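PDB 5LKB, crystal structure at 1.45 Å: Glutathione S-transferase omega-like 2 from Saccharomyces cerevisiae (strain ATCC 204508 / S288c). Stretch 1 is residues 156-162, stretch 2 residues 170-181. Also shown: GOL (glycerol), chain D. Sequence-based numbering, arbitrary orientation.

Stretch 1 156-162: FTVPVLW
Stretch 2 170-181: VNNESSEIIRIL

How does the loop at the start of stretch 1 reach stretch 2? Phe-156 (phi/psi -93/77) points away and makes no contact. Thr-157 (-86/157, chi1 p) points toward stretch 2, its OG1 3.6 Å from Asn-172 ND2. A water links Thr-157 to the backbone of both stretches: it accepts from Thr-157 OG1 at 2.7 Å and donates to Pro-159 O at 2.8 Å and to Asn-172 O at 2.7 Å, so one molecule ties the two stretches together. Val-158 (-101/156, chi1 m) turns its side chain away, but its O receives a hydrogen bond from glycerol O3 at 2.8 Å. The same glycerol bonds stretch 2, with O2 donating to Asn-172 O at 2.9 Å and accepting from Ser-174 N at 2.9 Å, while O1 lies 2.7 Å from Ser-174 OG in a hydrogen bond.

What does Pro-159 touch? Pro-159, preceded by a cis peptide bond (-79/159, C-gamma endo), its CA-to-CB bond pointing sideways, packs its ring against the first helical turn, with CG 4.0 Å from Ser-174 CB and 3.8 Å from Ile-177 CD1. Its O meets Asn-172 CA at 3.5 Å in a CA-H...O contact. Asn-172 has phi/psi -123/28 and chi1 p; Glu-173, at -110/114, then caps the helix that begins at Ser-174, its OE2 accepting from Ser-175 N at 3.1 Å.

Where do the backbones pair? The strand begins at Val-160 (-126/125, chi1 t), whose side chain points away; its CA is 4.7 Å from Asn-172 CA. Leu-161 (-101/113) forms an antiparallel bridge with Asn-171 (-158/133), CA to CA 5.4 Å. Leu-161 N donates to Asn-171 O at 3.0 Å and 158°. In return, Leu-161 O accepts from Val-170 N at 2.8 Å and 138°, and weakly from Asn-171 N at 3.5 Å, so the carbonyl is shared where the chain turns a corner at Val-170 (-69/-51).

What does the Leu-161 side chain pack against? With chi1 t and chi2 p, it lies on the same sheet face as Asn-171 and meets the helix. Leu-161 CB is 4.1 Å from Ile-177 CD1, and its CD2 is 4.1 Å from Ile-180 CD1 and 4.4 Å from Val-170 CG1. Both isoleucines point toward stretch 1 with chi1 m and chi2 t, three residues apart on the helix; Val-170 has chi1 t. Trp-162 (-112/140, chi1 t, chi2 -106°) points away, leaving its backbone C 4.4 Å from Val-170 CG2.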

# COMPACT_ATOMS: atom_id res chain seq x y z
N PHE A 156 0.50 -27.65 8.21
CA PHE A 156 -0.66 -28.32 7.66
C PHE A 156 -1.21 -27.49 6.49
O PHE A 156 -2.20 -26.75 6.61
CB PHE A 156 -1.73 -28.47 8.74
CG PHE A 156 -1.22 -29.04 10.01
CD1 PHE A 156 -0.80 -30.36 10.05
CD2 PHE A 156 -1.19 -28.31 11.17
CE1 PHE A 156 -0.32 -30.89 11.23
CE2 PHE A 156 -0.73 -28.86 12.35
CZ PHE A 156 -0.31 -30.17 12.37
N THR A 157 -0.53 -27.59 5.35
CA THR A 157 -0.75 -26.66 4.25
C THR A 157 -1.90 -27.10 3.36
O THR A 157 -2.30 -28.27 3.34
CB THR A 157 0.51 -26.54 3.39
OG1 THR A 157 0.96 -27.86 3.00
CG2 THR A 157 1.63 -25.84 4.14
N VAL A 158 -2.48 -26.10 2.64
CA VAL A 158 -3.35 -26.36 1.48
C VAL A 158 -2.55 -26.14 0.21
O VAL A 158 -1.58 -25.40 0.22
CB VAL A 158 -4.65 -25.51 1.48
CG1 VAL A 158 -5.52 -25.90 2.64
CG2 VAL A 158 -4.30 -24.00 1.57
N PRO A 159 -2.93 -26.75 -0.90
CA PRO A 159 -4.03 -27.69 -1.17
C PRO A 159 -3.68 -29.12 -0.72
O PRO A 159 -2.49 -29.48 -0.63
CB PRO A 159 -4.12 -27.67 -2.69
CG PRO A 159 -2.79 -27.46 -3.11
CD PRO A 159 -2.17 -26.52 -2.14
N VAL A 160 -4.71 -29.93 -0.52
CA VAL A 160 -4.55 -31.35 -0.23
C VAL A 160 -5.37 -32.14 -1.23
O VAL A 160 -6.58 -31.92 -1.37
CB VAL A 160 -4.99 -31.65 1.20
CG1 VAL A 160 -5.04 -33.17 1.43
CG2 VAL A 160 -4.03 -31.02 2.22
N LEU A 161 -4.71 -33.07 -1.93
CA LEU A 161 -5.39 -34.05 -2.80
C LEU A 161 -5.47 -35.38 -2.03
O LEU A 161 -4.44 -35.94 -1.64
CB LEU A 161 -4.66 -34.20 -4.12
CG LEU A 161 -5.24 -35.23 -5.07
CD1 LEU A 161 -6.63 -34.81 -5.54
CD2 LEU A 161 -4.30 -35.44 -6.24
N TRP A 162 -6.69 -35.76 -1.68
CA TRP A 162 -7.03 -36.78 -0.67
C TRP A 162 -7.65 -37.99 -1.34
O TRP A 162 -8.46 -37.86 -2.26
CB TRP A 162 -8.10 -36.22 0.25
CG TRP A 162 -8.58 -37.15 1.40
CD1 TRP A 162 -9.78 -37.83 1.46
CD2 TRP A 162 -7.89 -37.44 2.62
NE1 TRP A 162 -9.87 -38.47 2.66
CE2 TRP A 162 -8.72 -38.31 3.37
CE3 TRP A 162 -6.66 -37.08 3.14
CZ2 TRP A 162 -8.36 -38.76 4.66
CZ3 TRP A 162 -6.30 -37.56 4.42
CH2 TRP A 162 -7.14 -38.42 5.13
N VAL A 170 -2.64 -38.02 -1.01
CA VAL A 170 -1.91 -38.44 -2.21
C VAL A 170 -0.77 -37.48 -2.46
O VAL A 170 0.39 -37.85 -2.62
CB VAL A 170 -2.84 -38.55 -3.44
CG1 VAL A 170 -2.04 -38.86 -4.73
CG2 VAL A 170 -3.97 -39.60 -3.18
N ASN A 171 -1.10 -36.18 -2.48
CA ASN A 171 -0.13 -35.18 -2.91
C ASN A 171 -0.60 -33.86 -2.30
O ASN A 171 -1.79 -33.54 -2.38
CB ASN A 171 -0.06 -35.09 -4.40
CG ASN A 171 1.15 -34.38 -4.90
OD1 ASN A 171 1.26 -33.15 -4.69
ND2 ASN A 171 2.04 -35.05 -5.61
N ASN A 172 0.34 -33.11 -1.68
CA ASN A 172 0.07 -31.76 -1.17
C ASN A 172 1.04 -30.75 -1.77
O ASN A 172 1.24 -29.67 -1.19
CB ASN A 172 -0.00 -31.73 0.35
CG ASN A 172 1.34 -31.83 1.00
OD1 ASN A 172 2.31 -32.33 0.37
ND2 ASN A 172 1.44 -31.35 2.28
N GLU A 173 1.53 -31.00 -2.96
CA GLU A 173 2.38 -30.07 -3.70
C GLU A 173 1.59 -29.55 -4.89
O GLU A 173 1.33 -30.25 -5.85
CB GLU A 173 3.69 -30.77 -4.09
CG GLU A 173 4.57 -30.03 -5.04
CD GLU A 173 4.79 -28.57 -4.57
OE1 GLU A 173 5.18 -28.38 -3.39
OE2 GLU A 173 4.60 -27.64 -5.38
N SER A 174 1.28 -28.24 -4.88
CA SER A 174 0.38 -27.73 -5.92
C SER A 174 0.97 -27.93 -7.32
O SER A 174 0.22 -28.08 -8.29
CB SER A 174 0.03 -26.24 -5.67
OG SER A 174 1.17 -25.38 -5.86
N SER A 175 2.30 -27.86 -7.48
CA SER A 175 2.89 -27.93 -8.80
C SER A 175 2.71 -29.34 -9.37
O SER A 175 2.70 -29.48 -10.60
CB SER A 175 4.38 -27.59 -8.75
OG SER A 175 5.14 -28.53 -7.99
N GLU A 176 2.56 -30.34 -8.48
CA GLU A 176 2.40 -31.74 -8.93
C GLU A 176 0.92 -32.05 -9.05
O GLU A 176 0.51 -32.77 -9.97
CB GLU A 176 3.08 -32.68 -7.94
CG GLU A 176 4.61 -32.60 -8.09
CD GLU A 176 5.39 -33.30 -6.98
OE1 GLU A 176 4.81 -33.80 -6.00
OE2 GLU A 176 6.64 -33.33 -7.06
N ILE A 177 0.10 -31.55 -8.12
CA ILE A 177 -1.35 -31.78 -8.27
C ILE A 177 -1.83 -31.30 -9.64
O ILE A 177 -2.63 -31.97 -10.30
CB ILE A 177 -2.14 -31.12 -7.12
CG1 ILE A 177 -1.83 -31.80 -5.78
CG2 ILE A 177 -3.66 -31.10 -7.39
CD1 ILE A 177 -2.28 -30.95 -4.54
N ILE A 178 -1.37 -30.14 -10.12
CA ILE A 178 -1.84 -29.68 -11.42
C ILE A 178 -1.33 -30.54 -12.58
O ILE A 178 -1.97 -30.59 -13.64
CB ILE A 178 -1.55 -28.16 -11.57
CG1 ILE A 178 -0.04 -27.88 -11.61
CG2 ILE A 178 -2.33 -27.39 -10.53
CD1 ILE A 178 0.27 -26.34 -11.68
N ARG A 179 -0.20 -31.22 -12.39
CA ARG A 179 0.26 -32.18 -13.39
C ARG A 179 -0.62 -33.42 -13.34
O ARG A 179 -1.01 -33.95 -14.39
CB ARG A 179 1.73 -32.52 -13.11
CG ARG A 179 2.74 -31.44 -13.50
CD ARG A 179 2.74 -31.11 -14.99
NE ARG A 179 3.48 -29.87 -15.30
CZ ARG A 179 4.77 -29.78 -15.55
NH1 ARG A 179 5.53 -30.90 -15.55
NH2 ARG A 179 5.32 -28.60 -15.83
N ILE A 180 -0.99 -33.86 -12.14
CA ILE A 180 -1.91 -35.01 -12.05
C ILE A 180 -3.22 -34.69 -12.77
O ILE A 180 -3.72 -35.49 -13.59
CB ILE A 180 -2.13 -35.41 -10.59
CG1 ILE A 180 -0.83 -35.87 -9.94
CG2 ILE A 180 -3.20 -36.53 -10.45
CD1 ILE A 180 -0.94 -36.11 -8.40
N LEU A 181 -3.81 -33.52 -12.48
CA LEU A 181 -5.09 -33.18 -13.09
C LEU A 181 -4.96 -33.08 -14.57
O LEU A 181 -5.90 -33.40 -15.27
CB LEU A 181 -5.55 -31.82 -12.51
CG LEU A 181 -5.86 -31.85 -11.01
CD1 LEU A 181 -6.14 -30.46 -10.52
CD2 LEU A 181 -7.01 -32.76 -10.58
C1 GOL D . 2.74 -25.08 -2.45
O1 GOL D . 2.89 -25.44 -3.81
C2 GOL D . 2.46 -26.38 -1.69
O2 GOL D . 1.32 -27.03 -2.27
C3 GOL D . 2.20 -26.11 -0.21
O3 GOL D . 1.21 -25.09 -0.07
O HOH W 1 -0.25 -28.34 0.58